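Local coordinates for glycosyl hydrolase family 2, TIM barrel domain protein (Parabacteroides merdae ATCC 43184, PDB 6DXU) that probably hydrolyses beta-glucuronide conjugates, acting as a family 2 glycoside hydrolase beta-glucuronidase of a human gut bacterium, at residues L70-N75 and Y87-Y93; A115-T119 and D173-P178; H131-D136 and R407-N411; I166-N170 and I186-L190. All blocks are in the same frame, centred on the assembly; numbering follows the deposited sequence.

Interaction 1 of 4, residues L70-N75 and Y87-Y93; sequences LPHCFN and YEGPGWY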
loop_
_atom_site.group_PDB
_atom_site.type_symbol
_atom_site.label_atom_id
_atom_site.label_comp_id
_atom_site.label_asym_id
_atom_site.label_seq_id
_atom_site.Cartn_x
_atom_site.Cartn_y
_atom_site.Cartn_z
ATOM N N LEU D 70 -5.190 31.583 18.145
ATOM C CA LEU D 70 -4.100 30.657 18.434
ATOM C C LEU D 70 -3.067 31.335 19.327
ATOM O O LEU D 70 -2.956 32.564 19.339
ATOM C CB LEU D 70 -3.433 30.184 17.129
ATOM C CG LEU D 70 -4.268 29.420 16.103
ATOM C CD1 LEU D 70 -3.347 28.874 14.986
ATOM C CD2 LEU D 70 -5.034 28.305 16.776
ATOM N N PRO D 71 -2.297 30.566 20.116
ATOM C CA PRO D 71 -2.294 29.105 20.230
ATOM C C PRO D 71 -3.538 28.568 20.936
ATOM O O PRO D 71 -4.188 29.276 21.704
ATOM C CB PRO D 71 -1.033 28.814 21.037
ATOM C CG PRO D 71 -0.847 30.034 21.876
ATOM C CD PRO D 71 -1.314 31.194 21.015
ATOM N N HIS D 72 -3.862 27.318 20.638
ATOM C CA HIS D 72 -5.099 26.697 21.074
ATOM C C HIS D 72 -4.841 25.237 21.379
ATOM O O HIS D 72 -4.088 24.570 20.656
ATOM C CB HIS D 72 -6.172 26.801 19.988
ATOM C CG HIS D 72 -7.432 26.054 20.312
ATOM N ND1 HIS D 72 -7.670 24.765 19.885
ATOM C CD2 HIS D 72 -8.522 26.422 21.024
ATOM C CE1 HIS D 72 -8.863 24.379 20.304
ATOM N NE2 HIS D 72 -9.396 25.362 21.011
ATOM N N CYS D 73 -5.506 24.732 22.415
ATOM C CA CYS D 73 -5.402 23.331 22.803
ATOM C C CYS D 73 -6.798 22.727 22.903
ATOM O O CYS D 73 -7.709 23.354 23.469
ATOM C CB CYS D 73 -4.647 23.201 24.135
ATOM S SG CYS D 73 -4.485 21.498 24.694
ATOM N N PHE D 74 -6.967 21.517 22.335
ATOM C CA PHE D 74 -8.251 20.819 22.406
ATOM C C PHE D 74 -8.769 20.732 23.831
ATOM O O PHE D 74 -9.983 20.671 24.052
ATOM C CB PHE D 74 -8.147 19.368 21.907
ATOM C CG PHE D 74 -7.792 19.192 20.452
ATOM C CD1 PHE D 74 -7.723 20.258 19.577
ATOM C CD2 PHE D 74 -7.573 17.904 19.958
ATOM C CE1 PHE D 74 -7.410 20.049 18.236
ATOM C CE2 PHE D 74 -7.274 17.687 18.615
ATOM C CZ PHE D 74 -7.192 18.762 17.758
ATOM N N ASN D 75 -7.858 20.678 24.801
ATOM C CA ASN D 75 -8.139 20.217 26.152
ATOM C C ASN D 75 -8.069 21.338 27.177
ATOM O O ASN D 75 -7.846 21.071 28.362
ATOM C CB ASN D 75 -7.150 19.117 26.509
ATOM C CG ASN D 75 -7.091 18.047 25.439
ATOM O OD1 ASN D 75 -6.111 17.937 24.694
ATOM N ND2 ASN D 75 -8.151 17.263 25.347
ATOM N N TYR D 87 -10.238 14.742 25.912
ATOM C CA TYR D 87 -10.421 14.326 24.530
ATOM C C TYR D 87 -9.087 13.961 23.896
ATOM O O TYR D 87 -8.163 14.782 23.859
ATOM C CB TYR D 87 -11.078 15.444 23.727
ATOM C CG TYR D 87 -11.256 15.109 22.260
ATOM C CD1 TYR D 87 -12.182 14.150 21.848
ATOM C CD2 TYR D 87 -10.507 15.764 21.281
ATOM C CE1 TYR D 87 -12.355 13.859 20.494
ATOM C CE2 TYR D 87 -10.668 15.478 19.930
ATOM C CZ TYR D 87 -11.595 14.521 19.546
ATOM O OH TYR D 87 -11.762 14.238 18.207
ATOM N N GLU D 88 -9.007 12.745 23.366
ATOM C CA GLU D 88 -7.874 12.279 22.576
ATOM C C GLU D 88 -8.432 11.833 21.229
ATOM O O GLU D 88 -9.020 10.753 21.108
ATOM C CB GLU D 88 -7.147 11.156 23.307
ATOM C CG GLU D 88 -6.398 11.649 24.558
ATOM C CD GLU D 88 -5.588 10.538 25.209
ATOM O OE1 GLU D 88 -6.137 9.808 26.076
ATOM O OE2 GLU D 88 -4.415 10.382 24.816
ATOM N N GLY D 89 -8.266 12.666 20.208
ATOM C CA GLY D 89 -8.861 12.375 18.929
ATOM C C GLY D 89 -8.512 13.464 17.938
ATOM O O GLY D 89 -7.675 14.327 18.205
ATOM N N PRO D 90 -9.128 13.426 16.767
ATOM C CA PRO D 90 -8.836 14.435 15.748
ATOM C C PRO D 90 -9.623 15.725 15.953
ATOM O O PRO D 90 -10.682 15.772 16.580
ATOM C CB PRO D 90 -9.250 13.743 14.440
ATOM C CG PRO D 90 -10.315 12.770 14.857
ATOM C CD PRO D 90 -9.928 12.302 16.241
ATOM N N GLY D 91 -9.060 16.796 15.415
ATOM C CA GLY D 91 -9.742 18.074 15.382
ATOM C C GLY D 91 -9.155 18.889 14.259
ATOM O O GLY D 91 -8.032 18.635 13.812
ATOM N N TRP D 92 -9.923 19.863 13.795
ATOM C CA TRP D 92 -9.532 20.628 12.624
ATOM C C TRP D 92 -9.458 22.117 12.933
ATOM O O TRP D 92 -10.215 22.630 13.755
ATOM C CB TRP D 92 -10.513 20.409 11.499
ATOM C CG TRP D 92 -10.344 19.096 10.774
ATOM C CD1 TRP D 92 -10.812 17.868 11.166
ATOM C CD2 TRP D 92 -9.683 18.898 9.522
ATOM N NE1 TRP D 92 -10.485 16.910 10.220
ATOM C CE2 TRP D 92 -9.802 17.523 9.195
ATOM C CE3 TRP D 92 -9.018 19.753 8.629
ATOM C CZ2 TRP D 92 -9.266 16.987 8.034
ATOM C CZ3 TRP D 92 -8.491 19.211 7.465
ATOM C CH2 TRP D 92 -8.613 17.844 7.183
ATOM N N TYR D 93 -8.563 22.814 12.226
ATOM C CA TYR D 93 -8.493 24.270 12.251
ATOM C C TYR D 93 -8.587 24.778 10.822
ATOM O O TYR D 93 -8.055 24.157 9.909
ATOM C CB TYR D 93 -7.162 24.773 12.862
ATOM C CG TYR D 93 -6.925 24.357 14.291
ATOM C CD1 TYR D 93 -7.318 25.172 15.342
ATOM C CD2 TYR D 93 -6.283 23.161 14.587
ATOM C CE1 TYR D 93 -7.097 24.801 16.667
ATOM C CE2 TYR D 93 -6.050 22.776 15.897
ATOM C CZ TYR D 93 -6.454 23.609 16.935
ATOM O OH TYR D 93 -6.233 23.252 18.245
#

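Interaction 2 of 4, residues A115-T119 and D173-P178; sequences AGQKT and DLEMIP. With NA (sodium ion), chain O.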
loop_
_atom_site.group_PDB
_atom_site.type_symbol
_atom_site.label_atom_id
_atom_site.label_comp_id
_atom_site.label_asym_id
_atom_site.label_seq_id
_atom_site.Cartn_x
_atom_site.Cartn_y
_atom_site.Cartn_z
ATOM N N ALA D 115 2.877 21.120 17.624
ATOM C CA ALA D 115 1.458 20.800 17.493
ATOM C C ALA D 115 1.258 19.334 17.845
ATOM O O ALA D 115 2.103 18.503 17.510
ATOM C CB ALA D 115 0.962 21.066 16.069
ATOM N N GLY D 116 0.159 19.016 18.524
ATOM C CA GLY D 116 -0.061 17.676 19.071
ATOM C C GLY D 116 -1.224 16.948 18.411
ATOM O O GLY D 116 -2.296 17.530 18.224
ATOM N N GLN D 117 -1.013 15.672 18.075
ATOM C CA GLN D 117 0.262 14.954 18.107
ATOM C C GLN D 117 0.673 14.575 16.672
ATOM O O GLN D 117 1.848 14.609 16.304
ATOM C CB GLN D 117 0.153 13.689 18.966
ATOM C CG GLN D 117 -0.131 13.963 20.459
ATOM C CD GLN D 117 1.057 14.597 21.164
ATOM O OE1 GLN D 117 2.202 14.207 20.939
ATOM N NE2 GLN D 117 0.788 15.568 22.027
ATOM N N LYS D 118 -0.320 14.180 15.880
ATOM C CA LYS D 118 -0.167 13.941 14.454
ATOM C C LYS D 118 -0.884 15.066 13.723
ATOM O O LYS D 118 -2.062 15.329 13.993
ATOM C CB LYS D 118 -0.756 12.589 14.055
ATOM C CG LYS D 118 -0.178 11.387 14.820
ATOM C CD LYS D 118 -0.590 10.067 14.136
ATOM C CE LYS D 118 -0.109 8.860 14.948
ATOM N NZ LYS D 118 -1.021 8.553 16.101
ATOM N N THR D 119 -0.183 15.731 12.813
ATOM C CA THR D 119 -0.733 16.902 12.148
ATOM C C THR D 119 -0.657 16.706 10.640
ATOM O O THR D 119 0.329 16.177 10.127
ATOM C CB THR D 119 0.029 18.185 12.574
ATOM O OG1 THR D 119 -0.025 18.321 14.001
ATOM C CG2 THR D 119 -0.572 19.430 11.923
ATOM N N ASP D 173 -2.420 6.123 21.017
ATOM C CA ASP D 173 -1.708 5.297 20.041
ATOM C C ASP D 173 -0.556 4.617 20.768
ATOM O O ASP D 173 0.404 5.284 21.157
ATOM C CB ASP D 173 -1.215 6.164 18.888
ATOM C CG ASP D 173 -0.539 5.370 17.785
ATOM O OD1 ASP D 173 -0.288 4.151 17.951
ATOM O OD2 ASP D 173 -0.246 6.004 16.746
ATOM N N LEU D 174 -0.655 3.301 20.953
ATOM C CA LEU D 174 0.403 2.575 21.649
ATOM C C LEU D 174 1.721 2.596 20.881
ATOM O O LEU D 174 2.782 2.398 21.488
ATOM C CB LEU D 174 -0.043 1.125 21.887
ATOM C CG LEU D 174 -1.223 1.031 22.870
ATOM C CD1 LEU D 174 -1.838 -0.377 22.839
ATOM C CD2 LEU D 174 -0.782 1.422 24.287
ATOM N N GLU D 175 1.674 2.826 19.568
ATOM C CA GLU D 175 2.867 2.828 18.725
ATOM C C GLU D 175 3.422 4.224 18.511
ATOM O O GLU D 175 4.183 4.441 17.563
ATOM C CB GLU D 175 2.587 2.166 17.369
ATOM C CG GLU D 175 2.200 0.672 17.442
ATOM C CD GLU D 175 3.359 -0.200 17.931
ATOM O OE1 GLU D 175 4.538 0.246 17.874
ATOM O OE2 GLU D 175 3.088 -1.320 18.416
ATOM N N MET D 176 3.057 5.168 19.377
ATOM C CA MET D 176 3.535 6.538 19.318
ATOM C C MET D 176 3.968 6.954 20.718
ATOM O O MET D 176 3.297 6.608 21.698
ATOM C CB MET D 176 2.424 7.475 18.796
ATOM C CG MET D 176 2.818 8.952 18.690
ATOM S SD MET D 176 1.373 10.002 18.331
ATOM C CE MET D 176 0.570 10.054 19.949
ATOM N N ILE D 177 5.101 7.651 20.821
ATOM C CA ILE D 177 5.500 8.184 22.125
ATOM C C ILE D 177 4.947 9.598 22.240
ATOM O O ILE D 177 4.808 10.282 21.212
ATOM C CB ILE D 177 7.022 8.164 22.330
ATOM C CG1 ILE D 177 7.744 9.036 21.298
ATOM C CG2 ILE D 177 7.519 6.725 22.282
ATOM C CD1 ILE D 177 9.264 9.270 21.627
ATOM N N PRO D 178 4.583 10.070 23.453
ATOM C CA PRO D 178 4.665 9.341 24.728
ATOM C C PRO D 178 3.524 8.344 24.946
ATOM O O PRO D 178 2.560 8.302 24.178
ATOM C CB PRO D 178 4.550 10.457 25.773
ATOM C CG PRO D 178 3.653 11.455 25.120
ATOM C CD PRO D 178 4.028 11.425 23.644
HETATM NA NA NA O . 1.192 6.640 22.923
HETATM O O HOH W 1 4.614 12.988 20.529
HETATM O O HOH W 2 -0.838 7.860 22.866
HETATM O O HOH W 3 0.423 5.027 24.585
#

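Interaction 3 of 4, residues H131-D136 and R407-N411; sequences HVGGYD and RMLAN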
loop_
_atom_site.group_PDB
_atom_site.type_symbol
_atom_site.label_atom_id
_atom_site.label_comp_id
_atom_site.label_asym_id
_atom_site.label_seq_id
_atom_site.Cartn_x
_atom_site.Cartn_y
_atom_site.Cartn_z
ATOM N N HIS D 131 3.170 15.508 10.038
ATOM C CA HIS D 131 4.164 15.405 11.090
ATOM C C HIS D 131 3.606 14.523 12.194
ATOM O O HIS D 131 2.420 14.599 12.511
ATOM C CB HIS D 131 4.507 16.792 11.655
ATOM C CG HIS D 131 5.612 16.758 12.658
ATOM N ND1 HIS D 131 6.936 16.645 12.292
ATOM C CD2 HIS D 131 5.590 16.765 14.010
ATOM C CE1 HIS D 131 7.686 16.616 13.383
ATOM N NE2 HIS D 131 6.889 16.676 14.437
ATOM N N VAL D 132 4.457 13.692 12.781
ATOM C CA VAL D 132 4.092 12.899 13.952
ATOM C C VAL D 132 5.082 13.227 15.054
ATOM O O VAL D 132 6.277 12.931 14.921
ATOM C CB VAL D 132 4.091 11.391 13.659
ATOM C CG1 VAL D 132 3.874 10.612 14.961
ATOM C CG2 VAL D 132 3.018 11.045 12.620
ATOM N N GLY D 133 4.582 13.812 16.141
ATOM C CA GLY D 133 5.425 14.254 17.233
ATOM C C GLY D 133 4.907 15.573 17.751
ATOM O O GLY D 133 4.788 16.534 16.989
ATOM N N GLY D 134 4.570 15.632 19.033
ATOM C CA GLY D 134 3.908 16.812 19.539
ATOM C C GLY D 134 4.804 17.913 20.050
ATOM O O GLY D 134 4.290 18.958 20.469
ATOM N N TYR D 135 6.125 17.730 20.025
ATOM C CA TYR D 135 7.010 18.588 20.800
ATOM C C TYR D 135 8.203 19.121 20.033
ATOM O O TYR D 135 8.883 20.024 20.545
ATOM C CB TYR D 135 7.491 17.840 22.057
ATOM C CG TYR D 135 6.294 17.260 22.782
ATOM C CD1 TYR D 135 5.510 18.057 23.616
ATOM C CD2 TYR D 135 5.881 15.951 22.547
ATOM C CE1 TYR D 135 4.380 17.532 24.251
ATOM C CE2 TYR D 135 4.755 15.425 23.172
ATOM C CZ TYR D 135 4.012 16.216 24.019
ATOM O OH TYR D 135 2.899 15.675 24.636
ATOM N N ASP D 136 8.473 18.623 18.834
ATOM C CA ASP D 136 9.523 19.176 17.995
ATOM C C ASP D 136 8.932 20.180 17.010
ATOM O O ASP D 136 7.733 20.172 16.720
ATOM C CB ASP D 136 10.294 18.059 17.259
ATOM C CG ASP D 136 9.386 17.002 16.592
ATOM O OD1 ASP D 136 8.162 16.910 16.870
ATOM O OD2 ASP D 136 9.918 16.221 15.764
ATOM N N ARG D 407 13.820 10.142 15.425
ATOM C CA ARG D 407 13.570 11.414 14.756
ATOM C C ARG D 407 13.434 12.547 15.759
ATOM O O ARG D 407 13.957 13.647 15.541
ATOM C CB ARG D 407 12.311 11.303 13.900
ATOM C CG ARG D 407 11.940 12.583 13.168
ATOM C CD ARG D 407 10.740 12.342 12.238
ATOM N NE ARG D 407 9.509 12.031 12.979
ATOM C CZ ARG D 407 8.879 10.857 12.946
ATOM N NH1 ARG D 407 9.348 9.863 12.200
ATOM N NH2 ARG D 407 7.759 10.680 13.645
ATOM N N MET D 408 12.701 12.313 16.851
ATOM C CA MET D 408 12.533 13.375 17.833
ATOM C C MET D 408 13.827 13.661 18.580
ATOM O O MET D 408 14.063 14.803 18.979
ATOM C CB MET D 408 11.410 13.025 18.799
ATOM C CG MET D 408 10.040 12.977 18.106
ATOM S SD MET D 408 8.670 12.782 19.261
ATOM C CE MET D 408 8.405 14.483 19.801
ATOM N N LEU D 409 14.664 12.646 18.802
ATOM C CA LEU D 409 15.960 12.912 19.413
ATOM C C LEU D 409 16.823 13.758 18.491
ATOM O O LEU D 409 17.401 14.773 18.913
ATOM C CB LEU D 409 16.659 11.596 19.764
ATOM C CG LEU D 409 18.078 11.699 20.346
ATOM C CD1 LEU D 409 18.111 12.507 21.657
ATOM C CD2 LEU D 409 18.695 10.322 20.554
ATOM N N ALA D 410 16.909 13.361 17.218
ATOM C CA ALA D 410 17.701 14.118 16.251
ATOM C C ALA D 410 17.164 15.533 16.091
ATOM O O ALA D 410 17.935 16.500 16.088
ATOM C CB ALA D 410 17.727 13.390 14.900
ATOM N N ASN D 411 15.838 15.680 15.987
ATOM C CA ASN D 411 15.256 17.008 15.835
ATOM C C ASN D 411 15.580 17.890 17.041
ATOM O O ASN D 411 15.943 19.060 16.885
ATOM C CB ASN D 411 13.736 16.904 15.648
ATOM C CG ASN D 411 13.332 16.496 14.232
ATOM O OD1 ASN D 411 14.165 16.440 13.324
ATOM N ND2 ASN D 411 12.037 16.201 14.043
HETATM O O HOH W 4 8.901 13.857 14.937
#

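Interaction 4 of 4, residues I166-N170 and I186-L190; sequences IRCDN and IYGGL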
loop_
_atom_site.group_PDB
_atom_site.type_symbol
_atom_site.label_atom_id
_atom_site.label_comp_id
_atom_site.label_asym_id
_atom_site.label_seq_id
_atom_site.Cartn_x
_atom_site.Cartn_y
_atom_site.Cartn_z
ATOM N N ILE D 166 -5.948 22.576 8.777
ATOM C CA ILE D 166 -4.958 21.789 9.498
ATOM C C ILE D 166 -5.713 20.808 10.379
ATOM O O ILE D 166 -6.609 21.202 11.130
ATOM C CB ILE D 166 -4.027 22.677 10.347
ATOM C CG1 ILE D 166 -3.221 23.622 9.440
ATOM C CG2 ILE D 166 -3.107 21.794 11.190
ATOM C CD1 ILE D 166 -2.438 24.758 10.189
ATOM N N ARG D 167 -5.370 19.535 10.267
ATOM C CA ARG D 167 -5.933 18.501 11.117
ATOM C C ARG D 167 -4.890 18.145 12.164
ATOM O O ARG D 167 -3.743 17.853 11.816
ATOM C CB ARG D 167 -6.314 17.273 10.276
ATOM C CG ARG D 167 -6.954 16.112 11.060
ATOM C CD ARG D 167 -7.067 14.888 10.116
ATOM N NE ARG D 167 -7.893 13.795 10.635
ATOM C CZ ARG D 167 -7.428 12.764 11.341
ATOM N NH1 ARG D 167 -6.144 12.699 11.667
ATOM N NH2 ARG D 167 -8.252 11.790 11.722
ATOM N N CYS D 168 -5.270 18.203 13.439
ATOM C CA CYS D 168 -4.419 17.730 14.521
ATOM C C CYS D 168 -5.105 16.555 15.193
ATOM O O CYS D 168 -6.331 16.513 15.295
ATOM C CB CYS D 168 -4.123 18.829 15.578
ATOM S SG CYS D 168 -3.088 20.161 14.967
ATOM N N ASP D 169 -4.309 15.603 15.669
ATOM C CA ASP D 169 -4.864 14.351 16.164
ATOM C C ASP D 169 -4.043 13.910 17.365
ATOM O O ASP D 169 -2.845 13.642 17.237
ATOM C CB ASP D 169 -4.845 13.300 15.032
ATOM C CG ASP D 169 -5.579 12.008 15.381
ATOM O OD1 ASP D 169 -6.061 11.853 16.508
ATOM O OD2 ASP D 169 -5.680 11.128 14.492
ATOM N N ASN D 170 -4.665 13.861 18.533
ATOM C CA ASN D 170 -4.017 13.277 19.700
ATOM C C ASN D 170 -4.724 12.000 20.133
ATOM O O ASN D 170 -4.797 11.705 21.324
ATOM C CB ASN D 170 -3.913 14.286 20.855
ATOM C CG ASN D 170 -5.264 14.630 21.480
ATOM O OD1 ASN D 170 -6.287 14.666 20.796
ATOM N ND2 ASN D 170 -5.264 14.915 22.787
ATOM N N ILE D 186 -1.498 14.039 27.070
ATOM C CA ILE D 186 -0.955 14.034 25.711
ATOM C C ILE D 186 -1.888 14.924 24.902
ATOM O O ILE D 186 -2.882 14.477 24.313
ATOM C CB ILE D 186 -0.842 12.624 25.149
ATOM C CG1 ILE D 186 -0.028 11.771 26.125
ATOM C CG2 ILE D 186 -0.151 12.651 23.771
ATOM C CD1 ILE D 186 0.070 10.312 25.704
ATOM N N TYR D 187 -1.573 16.203 24.896
ATOM C CA TYR D 187 -2.508 17.228 24.463
ATOM C C TYR D 187 -2.638 17.258 22.945
ATOM O O TYR D 187 -1.772 16.777 22.206
ATOM C CB TYR D 187 -2.040 18.587 24.961
ATOM C CG TYR D 187 -2.408 18.917 26.385
ATOM C CD1 TYR D 187 -3.716 18.732 26.854
ATOM C CD2 TYR D 187 -1.470 19.496 27.247
ATOM C CE1 TYR D 187 -4.066 19.087 28.165
ATOM C CE2 TYR D 187 -1.815 19.866 28.566
ATOM C CZ TYR D 187 -3.106 19.655 29.006
ATOM O OH TYR D 187 -3.455 20.008 30.288
ATOM N N GLY D 188 -3.727 17.859 22.474
ATOM C CA GLY D 188 -3.981 17.978 21.051
ATOM C C GLY D 188 -4.143 19.428 20.644
ATOM O O GLY D 188 -4.596 20.259 21.438
ATOM N N GLY D 189 -3.739 19.734 19.412
ATOM C CA GLY D 189 -4.063 20.994 18.770
ATOM C C GLY D 189 -2.842 21.843 18.458
ATOM O O GLY D 189 -1.693 21.457 18.680
ATOM N N LEU D 190 -3.127 23.037 17.932
ATOM C CA LEU D 190 -2.097 24.003 17.535
ATOM C C LEU D 190 -1.687 24.816 18.763
ATOM O O LEU D 190 -1.920 26.025 18.873
ATOM C CB LEU D 190 -2.614 24.894 16.407
ATOM C CG LEU D 190 -2.797 24.202 15.041
ATOM C CD1 LEU D 190 -3.465 25.124 13.994
ATOM C CD2 LEU D 190 -1.468 23.680 14.507
#

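Interaction 1 of 4, residues L70-N75 and Y87-Y93
Phe74 fills the gap between the loop 70-75 and residues 87-93, which lead into strand 90-97 of a six-stranded antiparallel sheet in the sugar-binding domain of this family 2 hydrolase. At CB the side chain sets out with CG anti to the carbonyl carbon (chi1 -64°), which swings the ring toward the strand. On one flank, CD2 packs 3.9 Å from Tyr87 CD2, at the edge of the tyrosine ring. Farther out, CE2 lies 3.4 Å from Gly89 O, which sits near the plane of the phenylalanine. CZ, the tip, comes within 3.6 Å of Gly91 CA; a CB on that glycine would run into CZ, so glycine suits the site. Returning along the other flank, CE1 is 3.4 Å from Tyr93 OH. That hydroxyl also bonds to His72 ND1 at 2.7 Å, nearly straight and at the edge of the imidazole, and accepts from Leu190 N. Leu70 CD2 touches Tyr93 CE1 obliquely at 4.1 Å, an apolar contact. At the far end Asn75, its amide also bonded to Asp78, donates ND2 to Tyr87 O at 2.9 Å, on a lone pair in the carbonyl plane.

Interaction 2 of 4, residues A115-T119 and D173-P178
Lys118 and Asp173 cross at about a right angle, and where they meet, Lys118 NZ forms a salt bridge to Asp173 OD2 at 2.7 Å. The carboxylate offers its anti lone pair, on the side away from OD1. The pair joins strand 118-123 of the sugar-binding domain's antiparallel sheet to the loop that follows strand 162-169. The lysine runs extended until it bends at chi4 (81°), and its ammonium also faces Met176 tip to tip, with NZ 3.6 Å from SD. Met176 in turn lies across Gln117 at about a right angle, placing its CE 3.8 Å from Gln117 CB; the flexible thioether suits a spot between an aliphatic stem and a charge. The amide of Gln117 has other partners: NE2 bonds to Tyr187 O, while a water joins OE1 to Ile177 O. Asp173 also shapes its own loop, because OD1 accepts from Glu175 N at 2.9 Å in an Asx turn, within a type I turn that ends at Met176. Substitution of Asp173 by alanine would probably leave Lys118 without its counter-charge and the turn without its side-chain acceptor. The sodium ion is gripped by the carbonyl oxygens of Asp173, Met176 and Pro178, Asp173 O lying 2.4 Å away, and by two waters. Since all three protein ligands are backbone atoms, the loop's shape makes the metal site, and the carboxylate is left for holding turn and sheet together.

Interaction 3 of 4, residues H131-D136 and R407-N411
His131, at the end of the edge strand 126-132, presents the edge of its ring to Asn411 of helix 399-416, CE1 lying 4.4 Å from ND2. Here the sugar-binding domain meets a helix of the TIM barrel domain. Within its own segment NE2 donates to Asp136 OD1 at 2.8 Å, the oxygen lying in the ring plane, while Trp138 stacks on the ring. Val132 follows, and its carbonyl oxygen accepts Arg407 NH2 at 3.0 Å, close to the guanidinium plane; the long arginine, bent at chi3 (66°), brings NH2 to that oxygen. Gly133 has backbone angles that favour glycine, and its bare CA lets Met408 CE approach to 3.9 Å. Past Gly134, Tyr135 meets that same methyl with the edge of its ring, CD2 to CE 4.0 Å, so the methionine methyl rests in the bend of the loop. Asp136 comes last, its CG lodged between the backbone N and the carbonyl carbon (chi1 47°), from where OD1 serves His131 and OD2 serves the helix. OD2 takes Asn411 ND2 at 2.7 Å from the anti side, slightly out of the carboxylate plane. A leucine in place of Asp136 is likely to strand His131 NE2 and Asn411 ND2 without their acceptor. One water donates to OD2 and to Val132 O and accepts from Arg407 NE, linking carboxylate and guanidinium without direct contact. The interdomain seam therefore combines one methionine methyl with a polar network, and with Asp136 OD2 5.0 Å from Arg407 NE their opposite charges probably still attract across that short gap.

Interaction 4 of 4, residues I166-N170 and I186-L190
Asn170 donates ND2 to Ile186 O at 2.9 Å, a nearly straight bond (170°) that lies in the carbonyl plane and in the amide plane of the asparagine. The amide gets there because CG sits between the backbone N and the carbonyl carbon (chi1 69°), folding the short side chain over the loop 186-190. An asparagine suits the spot by having both a donor and an acceptor: ND2 is also bonded to Tyr87 O, and OD1 accepts from Gly89 N, so the buried amide is fixed in its rotation. Gly188 lies over a face of the amide, its CA 3.6 Å from Asn170 CG, and a CB there would strike that carbon. Asn170 follows directly on strand 162-169, a central member of the antiparallel sheet of the sugar-binding domain, and the loop runs antiparallel to it across one face of the sheet. The adjoining Gly189 has a positive phi (117°) that a side chain would tolerate poorly, and Cys168 CB packs on its CA at 3.9 Å. The cysteine turns SG anti to its carbonyl carbon, which brings the sulfur 3.9 Å from Leu190 CD2. Small, weakly polar and with a readily polarised sulfur, it packs against the loop. Leu190 forks between two neighbours: CD2 faces that sulfur, whereas CD1 meets Ile166 CD1 at 4.0 Å, the two side chains crossing at about a right angle. Phe112 of strand 107-112 touches both of these aliphatic chains. Tyr187 leaves the backbone away from the strand, and its hydroxyl bonds to Asp335.

How the interactions relate
From the N terminus, interaction 1 comes first and closes a short loop between strands 66-68 and 90-97 before any other contact opens. Interactions 2, 3 and 4 then open in turn, from strands 118-123, 126-132 and 162-169. Interaction 2 closes first, at 173-178, so it crosses both 3 and 4; interaction 4 closes at 186-190, wholly within the long span that interaction 3 completes at 407-411. All four reach one six-stranded sheet. Backbone bonds join 1 to 4 (Gly91 to Cys168), 4 to 2 (Asp169 to Gln117) and 2 to 3 (Thr119 to His131), making a continuous path across it, and interaction 3 carries the path to helix 399-416 of the barrel domain.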